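Local coordinates for probable ABC transporter phosphite binding protein PhnD1 (Prochlorococcus marinus str. MIT 9301, PDB 5LQ5) that binds inorganic phosphite strongly, and methylphosphonate and phosphate only very weakly, probably as the solute-binding component of an ABC transporter, at residues F26-V36 with F222-L233. Sequence-based numbering, arbitrary orientation.
Sequences FSKELSKQLDV and FTKELKSVILNL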
loop_
_atom_site.group_PDB
_atom_site.type_symbol
_atom_site.label_atom_id
_atom_site.label_comp_id
_atom_site.label_asym_id
_atom_site.label_seq_id
_atom_site.Cartn_x
_atom_site.Cartn_y
_atom_site.Cartn_z
ATOM N N PHE A 26 -1.583 -5.840 15.826
ATOM C CA PHE A 26 -0.848 -6.926 15.141
ATOM C C PHE A 26 0.376 -7.358 15.956
ATOM O O PHE A 26 0.591 -8.553 16.215
ATOM C CB PHE A 26 -0.408 -6.421 13.758
ATOM C CG PHE A 26 0.337 -7.444 12.934
ATOM C CD1 PHE A 26 -0.339 -8.428 12.224
ATOM C CD2 PHE A 26 1.719 -7.404 12.865
ATOM C CE1 PHE A 26 0.352 -9.368 11.464
ATOM C CE2 PHE A 26 2.418 -8.336 12.125
ATOM C CZ PHE A 26 1.739 -9.312 11.409
ATOM N N SER A 27 1.159 -6.381 16.366
ATOM C CA SER A 27 2.390 -6.616 17.128
ATOM C C SER A 27 2.121 -7.341 18.445
ATOM O O SER A 27 2.837 -8.248 18.827
ATOM C CB SER A 27 3.158 -5.315 17.369
ATOM O OG SER A 27 3.628 -4.804 16.116
ATOM N N LYS A 28 1.054 -6.950 19.111
ATOM C CA LYS A 28 0.714 -7.561 20.405
ATOM C C LYS A 28 0.328 -9.035 20.251
ATOM O O LYS A 28 0.713 -9.874 21.062
ATOM C CB LYS A 28 -0.378 -6.762 21.139
ATOM C CG LYS A 28 0.174 -5.545 21.881
ATOM C CD LYS A 28 -0.936 -4.717 22.515
ATOM C CE LYS A 28 -0.433 -3.355 22.988
ATOM N NZ LYS A 28 -0.007 -3.352 24.412
ATOM N N GLU A 29 -0.389 -9.351 19.191
ATOM C CA GLU A 29 -0.785 -10.733 18.894
ATOM C C GLU A 29 0.451 -11.575 18.519
ATOM O O GLU A 29 0.624 -12.691 18.991
ATOM C CB GLU A 29 -1.848 -10.807 17.795
ATOM C CG GLU A 29 -2.381 -12.222 17.500
ATOM C CD GLU A 29 -2.982 -12.916 18.727
ATOM O OE1 GLU A 29 -3.498 -12.225 19.651
ATOM O OE2 GLU A 29 -2.940 -14.174 18.768
ATOM N N LEU A 30 1.298 -11.060 17.640
ATOM C CA LEU A 30 2.563 -11.760 17.338
ATOM C C LEU A 30 3.397 -12.040 18.578
ATOM O O LEU A 30 3.939 -13.132 18.757
ATOM C CB LEU A 30 3.415 -10.956 16.329
ATOM C CG LEU A 30 3.365 -11.482 14.906
ATOM C CD1 LEU A 30 1.947 -11.498 14.354
ATOM C CD2 LEU A 30 4.284 -10.606 14.062
ATOM N N SER A 31 3.469 -11.053 19.454
ATOM C CA SER A 31 4.264 -11.192 20.667
ATOM C C SER A 31 3.731 -12.315 21.561
ATOM O O SER A 31 4.494 -13.080 22.136
ATOM C CB SER A 31 4.292 -9.897 21.461
ATOM O OG SER A 31 4.978 -10.093 22.682
ATOM N N LYS A 32 2.412 -12.410 21.666
ATOM C CA LYS A 32 1.784 -13.479 22.470
ATOM C C LYS A 32 2.094 -14.878 21.901
ATOM O O LYS A 32 2.462 -15.795 22.631
ATOM C CB LYS A 32 0.279 -13.289 22.552
ATOM C CG LYS A 32 -0.163 -12.214 23.533
ATOM C CD LYS A 32 -1.678 -12.128 23.614
ATOM C CE LYS A 32 -2.125 -10.850 24.311
ATOM N NZ LYS A 32 -3.592 -10.640 24.201
ATOM N N GLN A 33 1.947 -15.024 20.588
ATOM C CA GLN A 33 2.133 -16.319 19.915
ATOM C C GLN A 33 3.579 -16.748 19.734
ATOM O O GLN A 33 3.885 -17.948 19.805
ATOM C CB GLN A 33 1.441 -16.354 18.578
ATOM C CG GLN A 33 -0.073 -16.250 18.657
ATOM C CD GLN A 33 -0.765 -16.811 17.410
ATOM O OE1 GLN A 33 -0.411 -17.886 16.906
ATOM N NE2 GLN A 33 -1.719 -16.061 16.870
ATOM N N LEU A 34 4.452 -15.791 19.464
ATOM C CA LEU A 34 5.902 -16.059 19.299
ATOM C C LEU A 34 6.750 -15.997 20.561
ATOM O O LEU A 34 7.898 -16.425 20.551
ATOM C CB LEU A 34 6.515 -15.092 18.271
ATOM C CG LEU A 34 5.855 -15.214 16.900
ATOM C CD1 LEU A 34 6.270 -14.051 16.015
ATOM C CD2 LEU A 34 6.124 -16.548 16.226
ATOM N N ASP A 35 6.185 -15.450 21.631
ATOM C CA ASP A 35 6.882 -15.323 22.936
ATOM C C ASP A 35 8.195 -14.526 22.776
ATOM O O ASP A 35 9.255 -14.909 23.263
ATOM C CB ASP A 35 7.134 -16.743 23.511
ATOM C CG ASP A 35 8.059 -16.768 24.735
ATOM O OD1 ASP A 35 8.426 -15.723 25.314
ATOM O OD2 ASP A 35 8.442 -17.872 25.125
ATOM N N VAL A 36 8.111 -13.414 22.063
ATOM C CA VAL A 36 9.225 -12.469 21.953
ATOM C C VAL A 36 8.613 -11.061 21.981
ATOM O O VAL A 36 7.410 -10.892 21.730
ATOM C CB VAL A 36 10.088 -12.660 20.677
ATOM C CG1 VAL A 36 10.715 -14.058 20.631
ATOM C CG2 VAL A 36 9.259 -12.395 19.425
ATOM N N PHE A 222 12.339 -20.022 13.578
ATOM C CA PHE A 222 11.580 -18.797 13.905
ATOM C C PHE A 222 10.846 -18.234 12.698
ATOM O O PHE A 222 9.663 -17.924 12.789
ATOM C CB PHE A 222 12.460 -17.706 14.523
ATOM C CG PHE A 222 11.693 -16.471 14.929
ATOM C CD1 PHE A 222 10.988 -16.438 16.135
ATOM C CD2 PHE A 222 11.641 -15.345 14.109
ATOM C CE1 PHE A 222 10.261 -15.312 16.503
ATOM C CE2 PHE A 222 10.920 -14.214 14.481
ATOM C CZ PHE A 222 10.240 -14.190 15.677
ATOM N N THR A 223 11.524 -18.118 11.571
ATOM C CA THR A 223 10.862 -17.549 10.374
ATOM C C THR A 223 9.651 -18.373 9.955
ATOM O O THR A 223 8.614 -17.835 9.648
ATOM C CB THR A 223 11.825 -17.399 9.176
ATOM O OG1 THR A 223 13.045 -16.820 9.637
ATOM C CG2 THR A 223 11.245 -16.485 8.114
ATOM N N LYS A 224 9.810 -19.689 9.968
ATOM C CA LYS A 224 8.704 -20.609 9.720
ATOM C C LYS A 224 7.527 -20.415 10.708
ATOM O O LYS A 224 6.371 -20.404 10.300
ATOM C CB LYS A 224 9.185 -22.069 9.733
ATOM C CG LYS A 224 8.162 -23.037 9.148
ATOM C CD LYS A 224 8.812 -24.112 8.291
ATOM C CE LYS A 224 9.256 -23.564 6.940
ATOM N NZ LYS A 224 9.802 -24.623 6.049
ATOM N N GLU A 225 7.852 -20.233 11.987
ATOM C CA GLU A 225 6.845 -20.015 13.059
ATOM C C GLU A 225 6.113 -18.675 12.824
ATOM O O GLU A 225 4.883 -18.576 12.914
ATOM C CB GLU A 225 7.510 -19.999 14.435
ATOM C CG GLU A 225 6.530 -19.993 15.611
ATOM C CD GLU A 225 7.193 -19.799 16.970
ATOM O OE1 GLU A 225 8.408 -19.489 17.043
ATOM O OE2 GLU A 225 6.468 -19.932 17.977
ATOM N N LEU A 226 6.894 -17.647 12.511
ATOM C CA LEU A 226 6.352 -16.309 12.194
ATOM C C LEU A 226 5.359 -16.344 11.014
ATOM O O LEU A 226 4.246 -15.813 11.077
ATOM C CB LEU A 226 7.528 -15.349 11.894
ATOM C CG LEU A 226 7.173 -13.941 11.365
ATOM C CD1 LEU A 226 6.345 -13.189 12.376
ATOM C CD2 LEU A 226 8.427 -13.159 11.032
ATOM N N LYS A 227 5.764 -17.008 9.951
ATOM C CA LYS A 227 4.908 -17.149 8.773
ATOM C C LYS A 227 3.606 -17.886 9.143
ATOM O O LYS A 227 2.492 -17.470 8.796
ATOM C CB LYS A 227 5.688 -17.857 7.684
ATOM C CG LYS A 227 4.942 -18.060 6.402
ATOM C CD LYS A 227 5.875 -18.597 5.321
ATOM C CE LYS A 227 5.087 -19.078 4.126
ATOM N NZ LYS A 227 5.982 -19.433 2.979
ATOM N N SER A 228 3.768 -18.945 9.925
ATOM C CA SER A 228 2.642 -19.748 10.431
ATOM C C SER A 228 1.646 -18.927 11.248
ATOM O O SER A 228 0.442 -19.007 11.038
ATOM C CB SER A 228 3.171 -20.922 11.261
ATOM O OG SER A 228 2.156 -21.877 11.469
ATOM N N VAL A 229 2.157 -18.102 12.147
ATOM C CA VAL A 229 1.279 -17.248 12.968
ATOM C C VAL A 229 0.435 -16.334 12.085
ATOM O O VAL A 229 -0.769 -16.199 12.257
ATOM C CB VAL A 229 2.084 -16.421 13.997
ATOM C CG1 VAL A 229 1.268 -15.305 14.642
ATOM C CG2 VAL A 229 2.671 -17.350 15.051
ATOM N N ILE A 230 1.082 -15.718 11.112
ATOM C CA ILE A 230 0.379 -14.754 10.241
ATOM C C ILE A 230 -0.662 -15.487 9.362
ATOM O O ILE A 230 -1.801 -15.048 9.231
ATOM C CB ILE A 230 1.387 -13.932 9.400
ATOM C CG1 ILE A 230 2.258 -13.033 10.322
ATOM C CG2 ILE A 230 0.664 -13.095 8.349
ATOM C CD1 ILE A 230 3.431 -12.350 9.624
ATOM N N LEU A 231 -0.269 -16.618 8.787
ATOM C CA LEU A 231 -1.171 -17.389 7.932
ATOM C C LEU A 231 -2.330 -18.047 8.700
ATOM O O LEU A 231 -3.367 -18.366 8.117
ATOM C CB LEU A 231 -0.386 -18.458 7.168
ATOM C CG LEU A 231 0.612 -17.935 6.140
ATOM C CD1 LEU A 231 1.445 -19.098 5.600
ATOM C CD2 LEU A 231 -0.076 -17.197 5.012
ATOM N N ASN A 232 -2.142 -18.250 9.993
ATOM C CA ASN A 232 -3.160 -18.950 10.810
ATOM C C ASN A 232 -4.083 -18.015 11.593
ATOM O O ASN A 232 -4.946 -18.479 12.337
ATOM C CB ASN A 232 -2.514 -19.972 11.744
ATOM C CG ASN A 232 -1.957 -21.181 10.999
ATOM O OD1 ASN A 232 -2.538 -21.646 10.047
ATOM N ND2 ASN A 232 -0.853 -21.715 11.484
ATOM N N LEU A 233 -3.913 -16.706 11.421
ATOM C CA LEU A 233 -4.855 -15.741 11.971
ATOM C C LEU A 233 -6.275 -16.087 11.490
ATOM O O LEU A 233 -6.543 -16.316 10.306
ATOM C CB LEU A 233 -4.496 -14.293 11.619
ATOM C CG LEU A 233 -3.286 -13.687 12.334
ATOM C CD1 LEU A 233 -2.925 -12.346 11.699
ATOM C CD2 LEU A 233 -3.508 -13.515 13.823
HETATM O O HOH W 1 -2.418 -17.050 14.408
HETATM O O HOH W 2 9.770 -17.670 19.179
#
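Phe26 presents the edge of its ring to Ile230, CZ lying 3.9 Å from Ile230 CD1, while Leu30 CD1 covers one ring face; an aromatic ring suits the place because edge, face and a stack on Trp208 are all used. One turn on, Glu29 lays its aliphatic CG against Leu233 CD2 and keeps its carboxylate for Gln33 NE2 (2.9 Å to OE2, on the anti lone pair) and for His240. The methyls of forked Leu30 diverge, CD1 meeting Val229 CG1 and CD2 meeting Leu226 CD1 at 3.7 Å. With CG anti to the carbonyl carbon (chi1 -65°) and the chain extended beyond, Gln33 runs past Val229, and NE2 also donates to a water held by Val229 O. Replacing Gln33 by alanine is likely to leave that water and Glu29 OE2 without their shared donor and to uncover part of Val229. Leu34 is a knob in the hole formed by Phe222, Glu225, Leu226 and Val229, its CD2 resting 3.5 Å from Glu225 CD. A second water joins Leu34 O to Glu225 OE1. Beta-branched Val36 finishes the seam against Phe222. Crossing at 127°, both helices touch Leu60 of strand 60-63, through Phe26, Leu30 and Leu226, helix-on-sheet layering characteristic of an alpha/beta lobe in periplasmic binding proteins.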